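PDB 2B3F: glucose-binding protein from Thermus thermophilus HB27, which binds glucose and galactose as a periplasmic-type solute-binding protein and probably delivers them to a sugar transport system. Local coordinates for residues K2-S7 / E32-T37; M124-A129 / D260-P265; W134-P139 / Q150-K155. All blocks are in the same frame, centred on the assembly; numbering follows the deposited sequence.

Contacts 1 and 2 are strand pairs in different sheets, parallel in contact 1 and antiparallel in contact 2, and both are partly buried; contact 3 is a surface contact between a loop and a helix. The centres of contacts 1 and 2 lie about 35 Å apart, and contact 3 sits on the opposite side of the chain's centre from contact 1. Contacts 2 and 3 touch, Met124 CE reaching Pro139 O at 3.5 Å, and helix 128-133 runs from one to the other. Backbone hydrogen bonds dominate both strand pairs, with a water added in contact 1 and aromatic packing in contact 2. Contact 3 relies on one leucine methyl and one lysine ammonium.

Contact 1: K2-S7 / E32-T37; sequences KLEIFS and EVINAT
Five backbone hydrogen bonds join Lys2-Ser7 to Glu32-Thr37 in parallel. Leu3 and Ile5 each give their N-H to one carbonyl of the partner strand and accept from the N-H two residues further along. The straightest is Ile5 N to Ile34 O at 3.0 Å (172° at the hydrogen), with the donor almost on the C=O axis; the longest, Ser7 N to Ala36 O at 3.3 Å, has its donor well above the carbonyl plane. On one face the CD1 methyl of Ile5 crosses Val33 CG1 obliquely at 3.7 Å. On the other, Ala36 CB lies 3.4 Å from Ile5 O and also meets Glu4 CG, while the Glu4 carboxylate forms a salt bridge with Arg53. A water ties the strands at their C-terminal end: it donates to Ile5 O at 2.9 Å and to Asn35 OD1 at 2.7 Å, and accepts from Ser7 OG. With CG anti to the backbone N (chi1 -174°), Asn35 turns OD1 to this water. Ser7 OG also bonds to the backbone of Trp9, a galactose-binding residue. Helix 15-27 covers the face of Leu3 and Val33 through Tyr24 and Ile21, completing a beta-alpha-beta unit of the sugar-binding protein fold.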
loop_
_atom_site.group_PDB
_atom_site.type_symbol
_atom_site.label_atom_id
_atom_site.label_comp_id
_atom_site.label_asym_id
_atom_site.label_seq_id
_atom_site.Cartn_x
_atom_site.Cartn_y
_atom_site.Cartn_z
ATOM N N LYS A 2 -29.317 5.029 5.546
ATOM C CA LYS A 2 -28.253 4.036 5.456
ATOM C C LYS A 2 -27.014 4.594 4.777
ATOM O O LYS A 2 -27.062 5.600 4.054
ATOM C CB LYS A 2 -28.745 2.815 4.692
ATOM C CG LYS A 2 -29.899 2.105 5.380
ATOM C CD LYS A 2 -30.385 0.932 4.588
ATOM C CE LYS A 2 -31.587 0.277 5.281
ATOM N NZ LYS A 2 -32.861 1.005 4.948
ATOM N N LEU A 3 -25.888 3.933 5.041
ATOM C CA LEU A 3 -24.636 4.215 4.356
ATOM C C LEU A 3 -23.846 2.914 4.286
ATOM O O LEU A 3 -23.539 2.327 5.310
ATOM C CB LEU A 3 -23.818 5.258 5.088
ATOM C CG LEU A 3 -22.409 5.466 4.504
ATOM C CD1 LEU A 3 -22.443 6.165 3.149
ATOM C CD2 LEU A 3 -21.540 6.224 5.496
ATOM N N GLU A 4 -23.529 2.495 3.068
ATOM C CA GLU A 4 -22.796 1.250 2.833
ATOM C C GLU A 4 -21.370 1.598 2.385
ATOM O O GLU A 4 -21.169 2.131 1.305
ATOM C CB GLU A 4 -23.488 0.406 1.777
ATOM C CG GLU A 4 -22.797 -0.926 1.564
ATOM C CD GLU A 4 -23.411 -1.737 0.463
ATOM O OE1 GLU A 4 -23.891 -1.143 -0.527
ATOM O OE2 GLU A 4 -23.382 -2.984 0.569
ATOM N N ILE A 5 -20.412 1.255 3.236
ATOM C CA ILE A 5 -18.997 1.562 3.026
ATOM C C ILE A 5 -18.299 0.262 2.661
ATOM O O ILE A 5 -18.302 -0.670 3.454
ATOM C CB ILE A 5 -18.335 2.086 4.293
ATOM C CG1 ILE A 5 -19.002 3.393 4.783
ATOM C CG2 ILE A 5 -16.857 2.348 4.051
ATOM C CD1 ILE A 5 -18.633 3.757 6.180
ATOM N N PHE A 6 -17.682 0.249 1.487
ATOM C CA PHE A 6 -17.031 -0.940 0.937
ATOM C C PHE A 6 -15.513 -0.779 1.085
ATOM O O PHE A 6 -14.941 0.248 0.733
ATOM C CB PHE A 6 -17.467 -1.094 -0.518
ATOM C CG PHE A 6 -17.012 -2.373 -1.196
ATOM C CD1 PHE A 6 -17.918 -3.399 -1.435
ATOM C CD2 PHE A 6 -15.706 -2.510 -1.659
ATOM C CE1 PHE A 6 -17.518 -4.582 -2.086
ATOM C CE2 PHE A 6 -15.315 -3.688 -2.332
ATOM C CZ PHE A 6 -16.232 -4.706 -2.532
ATOM N N SER A 7 -14.845 -1.788 1.639
ATOM C CA SER A 7 -13.404 -1.723 1.865
ATOM C C SER A 7 -12.865 -3.142 2.071
ATOM O O SER A 7 -13.634 -4.117 2.081
ATOM C CB SER A 7 -13.063 -0.871 3.102
ATOM O OG SER A 7 -13.252 -1.585 4.324
ATOM N N GLU A 32 -27.811 4.253 9.637
ATOM C CA GLU A 32 -27.314 2.906 9.885
ATOM C C GLU A 32 -26.166 2.646 8.903
ATOM O O GLU A 32 -26.354 2.673 7.687
ATOM C CB GLU A 32 -28.405 1.853 9.700
ATOM C CG GLU A 32 -27.899 0.389 9.752
ATOM C CD GLU A 32 -27.992 -0.253 11.140
ATOM O OE1 GLU A 32 -29.083 -0.167 11.775
ATOM O OE2 GLU A 32 -26.980 -0.856 11.589
ATOM N N VAL A 33 -24.988 2.396 9.457
ATOM C CA VAL A 33 -23.773 2.214 8.662
ATOM C C VAL A 33 -23.488 0.737 8.458
ATOM O O VAL A 33 -23.327 -0.016 9.433
ATOM C CB VAL A 33 -22.568 2.879 9.329
ATOM C CG1 VAL A 33 -21.310 2.703 8.471
ATOM C CG2 VAL A 33 -22.851 4.363 9.581
ATOM N N ILE A 34 -23.477 0.334 7.187
ATOM C CA ILE A 34 -23.162 -1.030 6.780
ATOM C C ILE A 34 -21.664 -1.069 6.460
ATOM O O ILE A 34 -21.213 -0.437 5.526
ATOM C CB ILE A 34 -24.005 -1.495 5.578
ATOM C CG1 ILE A 34 -25.490 -1.462 5.930
ATOM C CG2 ILE A 34 -23.655 -2.915 5.179
ATOM C CD1 ILE A 34 -26.195 -0.275 5.467
ATOM N N ASN A 35 -20.918 -1.791 7.289
ATOM C CA ASN A 35 -19.482 -1.939 7.132
ATOM C C ASN A 35 -19.253 -3.156 6.244
ATOM O O ASN A 35 -19.154 -4.280 6.726
ATOM C CB ASN A 35 -18.809 -2.086 8.489
ATOM C CG ASN A 35 -17.282 -2.108 8.383
ATOM O OD1 ASN A 35 -16.736 -2.040 7.287
ATOM N ND2 ASN A 35 -16.600 -2.192 9.516
ATOM N N ALA A 36 -19.191 -2.912 4.940
ATOM C CA ALA A 36 -19.139 -3.973 3.924
ATOM C C ALA A 36 -17.695 -4.290 3.558
ATOM O O ALA A 36 -17.206 -3.856 2.525
ATOM C CB ALA A 36 -19.915 -3.553 2.708
ATOM N N THR A 37 -17.018 -5.049 4.415
ATOM C CA THR A 37 -15.651 -5.470 4.148
ATOM C C THR A 37 -15.589 -6.755 3.313
ATOM O O THR A 37 -16.401 -7.676 3.491
ATOM C CB THR A 37 -14.887 -5.715 5.438
ATOM O OG1 THR A 37 -15.661 -6.587 6.279
ATOM C CG2 THR A 37 -14.619 -4.391 6.158
HETATM O O HOH W 1 -15.877 -1.414 4.810
#

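Contact 2: M124-A129 / D260-P265; sequences MWYLPA and DFAWAP
Two antiparallel hydrogen-bonded pairs, Met124 with Ala264 and Tyr126 with Ala262, flank the non-hydrogen-bonded pair Trp125 and Trp263. Met124 N meets Ala264 O at 2.8 Å, almost straight at 174°, whereas Tyr126 N reaches Ala262 O at 3.2 Å from above the carbonyl plane. Packing is tightest around the Ala262 methyl, touched by Pro128 CG (closer than usual carbon contact) and Tyr126 CE1, each at 3.5 Å. With chi1 at 60°, Tyr126 CG takes the crowded position between backbone N and carbonyl carbon, and one ring face lies over the Ala262 carbonyl group. An alanine here would remove the ring from Ala262 and Pro138 and would probably leave this side of the strand pair less well packed. On the sheet face opposite Tyr126, Trp125 CZ3 touches Trp263 CB at 3.7 Å and Phe261 CE1 at 4.0 Å; Trp125 NE1 bonds to Met241 O, and Tyr329 meets both indoles. Packing is looser at the Ala264 end, Met124 CE standing 4.2 Å from Ala264 CB. At the other end the Asp260 side chain starts away from the partner, and its OD2 bonds to Lys256 N. Backbone groups of the hydrogen-bonded pairs are thus matched, leaving carbon surfaces and aromatic rings for side-chain contact.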
loop_
_atom_site.group_PDB
_atom_site.type_symbol
_atom_site.label_atom_id
_atom_site.label_comp_id
_atom_site.label_asym_id
_atom_site.label_seq_id
_atom_site.Cartn_x
_atom_site.Cartn_y
_atom_site.Cartn_z
ATOM N N MET A 124 11.266 -1.805 6.056
ATOM C CA MET A 124 11.796 -3.044 6.587
ATOM C C MET A 124 11.631 -3.007 8.101
ATOM O O MET A 124 12.092 -2.053 8.768
ATOM C CB MET A 124 13.289 -3.202 6.226
ATOM C CG MET A 124 13.939 -4.481 6.786
ATOM S SD MET A 124 15.689 -4.609 6.326
ATOM C CE MET A 124 16.410 -3.174 7.123
ATOM N N TRP A 125 10.968 -4.032 8.635
ATOM C CA TRP A 125 10.660 -4.170 10.057
ATOM C C TRP A 125 11.565 -5.224 10.693
ATOM O O TRP A 125 11.856 -6.238 10.080
ATOM C CB TRP A 125 9.201 -4.578 10.261
ATOM C CG TRP A 125 8.284 -3.720 9.458
ATOM C CD1 TRP A 125 7.788 -3.990 8.221
ATOM C CD2 TRP A 125 7.783 -2.425 9.815
ATOM N NE1 TRP A 125 7.015 -2.949 7.778
ATOM C CE2 TRP A 125 6.986 -1.976 8.737
ATOM C CE3 TRP A 125 7.934 -1.596 10.943
ATOM C CZ2 TRP A 125 6.355 -0.741 8.741
ATOM C CZ3 TRP A 125 7.305 -0.381 10.944
ATOM C CH2 TRP A 125 6.519 0.040 9.856
ATOM N N TYR A 126 11.991 -4.963 11.921
ATOM C CA TYR A 126 12.845 -5.877 12.658
ATOM C C TYR A 126 12.697 -5.569 14.142
ATOM O O TYR A 126 12.069 -4.576 14.518
ATOM C CB TYR A 126 14.302 -5.715 12.213
ATOM C CG TYR A 126 14.877 -4.320 12.419
ATOM C CD1 TYR A 126 15.496 -3.972 13.614
ATOM C CD2 TYR A 126 14.793 -3.345 11.420
ATOM C CE1 TYR A 126 16.020 -2.697 13.814
ATOM C CE2 TYR A 126 15.316 -2.078 11.609
ATOM C CZ TYR A 126 15.927 -1.758 12.808
ATOM O OH TYR A 126 16.445 -0.492 12.990
ATOM N N LEU A 127 13.287 -6.423 14.977
ATOM C CA LEU A 127 13.220 -6.276 16.427
ATOM C C LEU A 127 14.625 -5.952 16.887
ATOM O O LEU A 127 15.514 -6.797 16.746
ATOM C CB LEU A 127 12.780 -7.591 17.066
ATOM C CG LEU A 127 11.313 -7.774 17.460
ATOM C CD1 LEU A 127 10.357 -7.306 16.369
ATOM C CD2 LEU A 127 11.051 -9.213 17.868
ATOM N N PRO A 128 14.859 -4.726 17.390
ATOM C CA PRO A 128 16.220 -4.414 17.845
ATOM C C PRO A 128 16.826 -5.396 18.878
ATOM O O PRO A 128 18.009 -5.702 18.774
ATOM C CB PRO A 128 16.086 -3.006 18.433
ATOM C CG PRO A 128 14.919 -2.419 17.784
ATOM C CD PRO A 128 13.966 -3.567 17.510
ATOM N N ALA A 129 16.038 -5.918 19.819
ATOM C CA ALA A 129 16.573 -6.873 20.825
ATOM C C ALA A 129 16.905 -8.244 20.240
ATOM O O ALA A 129 17.832 -8.914 20.716
ATOM C CB ALA A 129 15.593 -7.051 21.993
ATOM N N ASP A 260 10.298 -2.266 21.161
ATOM C CA ASP A 260 9.809 -3.638 20.902
ATOM C C ASP A 260 9.900 -4.014 19.416
ATOM O O ASP A 260 9.905 -5.195 19.078
ATOM C CB ASP A 260 8.365 -3.826 21.358
ATOM C CG ASP A 260 8.200 -3.764 22.871
ATOM O OD1 ASP A 260 9.177 -4.067 23.587
ATOM O OD2 ASP A 260 7.081 -3.442 23.333
ATOM N N PHE A 261 9.903 -3.014 18.542
ATOM C CA PHE A 261 10.172 -3.197 17.119
ATOM C C PHE A 261 10.748 -1.913 16.574
ATOM O O PHE A 261 10.619 -0.858 17.201
ATOM C CB PHE A 261 8.901 -3.592 16.334
ATOM C CG PHE A 261 7.870 -2.485 16.199
ATOM C CD1 PHE A 261 7.868 -1.652 15.087
ATOM C CD2 PHE A 261 6.886 -2.296 17.171
ATOM C CE1 PHE A 261 6.926 -0.626 14.948
ATOM C CE2 PHE A 261 5.926 -1.284 17.033
ATOM C CZ PHE A 261 5.963 -0.443 15.913
ATOM N N ALA A 262 11.378 -2.004 15.413
ATOM C CA ALA A 262 11.966 -0.848 14.764
ATOM C C ALA A 262 11.810 -0.957 13.251
ATOM O O ALA A 262 11.278 -1.945 12.751
ATOM C CB ALA A 262 13.431 -0.702 15.154
ATOM N N TRP A 263 12.269 0.068 12.541
ATOM C CA TRP A 263 12.045 0.188 11.112
ATOM C C TRP A 263 13.187 0.914 10.423
ATOM O O TRP A 263 13.896 1.723 11.032
ATOM C CB TRP A 263 10.732 0.935 10.837
ATOM C CG TRP A 263 10.699 2.274 11.490
ATOM C CD1 TRP A 263 11.078 3.456 10.942
ATOM C CD2 TRP A 263 10.283 2.561 12.830
ATOM N NE1 TRP A 263 10.912 4.482 11.855
ATOM C CE2 TRP A 263 10.432 3.955 13.025
ATOM C CE3 TRP A 263 9.776 1.783 13.875
ATOM C CZ2 TRP A 263 10.101 4.578 14.235
ATOM C CZ3 TRP A 263 9.448 2.400 15.078
ATOM C CH2 TRP A 263 9.616 3.785 15.246
ATOM N N ALA A 264 13.371 0.606 9.149
ATOM C CA ALA A 264 14.247 1.360 8.262
ATOM C C ALA A 264 13.661 1.308 6.861
ATOM O O ALA A 264 12.828 0.431 6.575
ATOM C CB ALA A 264 15.640 0.778 8.253
ATOM N N PRO A 265 14.097 2.218 5.977
ATOM C CA PRO A 265 13.711 2.072 4.579
ATOM C C PRO A 265 14.165 0.707 4.057
ATOM O O PRO A 265 15.133 0.125 4.590
ATOM C CB PRO A 265 14.466 3.200 3.884
ATOM C CG PRO A 265 14.638 4.238 4.947
ATOM C CD PRO A 265 14.945 3.409 6.178
#

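Contact 3: W134-P139 / Q150-K155; sequences WGVNPP and QTLKQK
Leu152 lays its CD2 methyl against the inner part of Trp134, 3.6 Å from CB and 3.7 Å from CG, and the two side chains cross at about a right angle. The contact lies in a helix-loop-helix segment: helix 128-133 ends in a Schellman motif at Gly135, whose positive phi turns the chain into the loop that leads to helix 142-154. Trp134 CG is anti to its carbonyl carbon (chi1 -67°), and the methyl approaches the indole obliquely around CG, CD2 and CE3. The same methyl also meets Val136, whose CG1 lies 3.9 Å away across an oblique approach, so that one leucine branch fills the angle between two residues on either side of the glycine. Leu152 is buried and continues inward onto Phe238 of the neighbouring strand, while Ala237 touches both Leu152 and Trp134; Leu157, in the loop after the helix, touches the indole as well.

The polar part of the contact lies at the exposed end. Lys155, just beyond the last helical residue, points toward the loop with CG anti to its carbonyl carbon and the rest of the chain extended. That reach carries its ammonium group to the end of helix 128-133, where a positive charge would probably be stabilised by the carbonyl dipoles. Its methylenes CD and CE run close to the accepting oxygen too, and Lys155 NZ donates to Trp134 O at 2.6 Å, from 34° above the carbonyl plane.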
loop_
_atom_site.group_PDB
_atom_site.type_symbol
_atom_site.label_atom_id
_atom_site.label_comp_id
_atom_site.label_asym_id
_atom_site.label_seq_id
_atom_site.Cartn_x
_atom_site.Cartn_y
_atom_site.Cartn_z
ATOM N N TRP A 134 21.229 -11.996 18.057
ATOM C CA TRP A 134 21.938 -12.620 16.915
ATOM C C TRP A 134 23.222 -11.911 16.496
ATOM O O TRP A 134 23.913 -12.371 15.594
ATOM C CB TRP A 134 21.043 -12.660 15.680
ATOM C CG TRP A 134 19.891 -13.557 15.800
ATOM C CD1 TRP A 134 19.878 -14.818 16.309
ATOM C CD2 TRP A 134 18.563 -13.277 15.371
ATOM N NE1 TRP A 134 18.611 -15.343 16.236
ATOM C CE2 TRP A 134 17.784 -14.415 15.658
ATOM C CE3 TRP A 134 17.953 -12.167 14.771
ATOM C CZ2 TRP A 134 16.418 -14.476 15.373
ATOM C CZ3 TRP A 134 16.605 -12.226 14.495
ATOM C CH2 TRP A 134 15.850 -13.372 14.793
ATOM N N GLY A 135 23.522 -10.779 17.104
ATOM C CA GLY A 135 24.763 -10.084 16.794
ATOM C C GLY A 135 24.863 -9.595 15.367
ATOM O O GLY A 135 25.895 -9.769 14.724
ATOM N N VAL A 136 23.790 -8.977 14.868
ATOM C CA VAL A 136 23.786 -8.370 13.524
ATOM C C VAL A 136 23.160 -6.968 13.544
ATOM O O VAL A 136 22.423 -6.632 14.470
ATOM C CB VAL A 136 22.988 -9.233 12.493
ATOM C CG1 VAL A 136 23.563 -10.650 12.400
ATOM C CG2 VAL A 136 21.503 -9.297 12.869
ATOM N N ASN A 137 23.444 -6.186 12.501
ATOM C CA ASN A 137 22.828 -4.872 12.272
ATOM C C ASN A 137 21.708 -4.924 11.217
ATOM O O ASN A 137 21.640 -5.876 10.446
ATOM C CB ASN A 137 23.888 -3.895 11.769
ATOM C CG ASN A 137 24.935 -3.549 12.832
ATOM O OD1 ASN A 137 24.648 -3.510 14.035
ATOM N ND2 ASN A 137 26.158 -3.289 12.380
ATOM N N PRO A 138 20.835 -3.889 11.168
ATOM C CA PRO A 138 19.876 -3.749 10.060
ATOM C C PRO A 138 20.552 -3.345 8.741
ATOM O O PRO A 138 21.219 -2.320 8.699
ATOM C CB PRO A 138 18.953 -2.615 10.539
ATOM C CG PRO A 138 19.775 -1.828 11.462
ATOM C CD PRO A 138 20.658 -2.814 12.166
ATOM N N PRO A 139 20.384 -4.144 7.666
ATOM C CA PRO A 139 21.078 -3.869 6.399
ATOM C C PRO A 139 20.580 -2.651 5.614
ATOM O O PRO A 139 19.372 -2.453 5.469
ATOM C CB PRO A 139 20.873 -5.155 5.591
ATOM C CG PRO A 139 19.730 -5.840 6.223
ATOM C CD PRO A 139 19.586 -5.379 7.616
ATOM N N GLN A 150 22.937 -14.635 5.337
ATOM C CA GLN A 150 23.835 -15.803 5.307
ATOM C C GLN A 150 24.439 -16.054 6.703
ATOM O O GLN A 150 24.380 -17.166 7.237
ATOM C CB GLN A 150 24.930 -15.599 4.265
ATOM C CG GLN A 150 25.722 -16.866 3.930
ATOM C CD GLN A 150 24.915 -17.858 3.096
ATOM O OE1 GLN A 150 23.937 -18.449 3.575
ATOM N NE2 GLN A 150 25.332 -18.054 1.840
ATOM N N THR A 151 24.972 -14.996 7.304
ATOM C CA THR A 151 25.403 -15.031 8.708
ATOM C C THR A 151 24.320 -15.610 9.620
ATOM O O THR A 151 24.609 -16.441 10.486
ATOM C CB THR A 151 25.785 -13.620 9.205
ATOM O OG1 THR A 151 26.858 -13.113 8.414
ATOM C CG2 THR A 151 26.214 -13.636 10.670
ATOM N N LEU A 152 23.067 -15.179 9.427
ATOM C CA LEU A 152 21.973 -15.616 10.293
ATOM C C LEU A 152 21.629 -17.083 10.070
ATOM O O LEU A 152 21.294 -17.793 11.022
ATOM C CB LEU A 152 20.721 -14.735 10.097
ATOM C CG LEU A 152 20.820 -13.320 10.661
ATOM C CD1 LEU A 152 19.738 -12.413 10.054
ATOM C CD2 LEU A 152 20.717 -13.341 12.187
ATOM N N LYS A 153 21.702 -17.534 8.820
ATOM C CA LYS A 153 21.509 -18.951 8.522
ATOM C C LYS A 153 22.575 -19.807 9.220
ATOM O O LYS A 153 22.254 -20.838 9.815
ATOM C CB LYS A 153 21.518 -19.208 7.020
ATOM C CG LYS A 153 20.198 -18.868 6.339
ATOM C CD LYS A 153 20.337 -18.996 4.848
ATOM C CE LYS A 153 19.109 -18.501 4.115
ATOM N NZ LYS A 153 19.306 -18.656 2.653
ATOM N N GLN A 154 23.819 -19.343 9.163
ATOM C CA GLN A 154 24.937 -19.987 9.883
ATOM C C GLN A 154 24.680 -20.052 11.394
ATOM O O GLN A 154 24.961 -21.071 12.039
ATOM C CB GLN A 154 26.257 -19.268 9.564
ATOM C CG GLN A 154 26.711 -19.518 8.114
ATOM C CD GLN A 154 27.725 -18.508 7.585
ATOM O OE1 GLN A 154 28.174 -17.600 8.301
ATOM N NE2 GLN A 154 28.094 -18.667 6.315
ATOM N N LYS A 155 24.106 -18.984 11.943
ATOM C CA LYS A 155 23.736 -18.931 13.361
ATOM C C LYS A 155 22.470 -19.729 13.709
ATOM O O LYS A 155 22.086 -19.781 14.874
ATOM C CB LYS A 155 23.602 -17.474 13.821
ATOM C CG LYS A 155 24.905 -16.710 13.705
ATOM C CD LYS A 155 24.807 -15.303 14.215
ATOM C CE LYS A 155 26.180 -14.665 14.249
ATOM N NZ LYS A 155 26.227 -13.468 15.115
#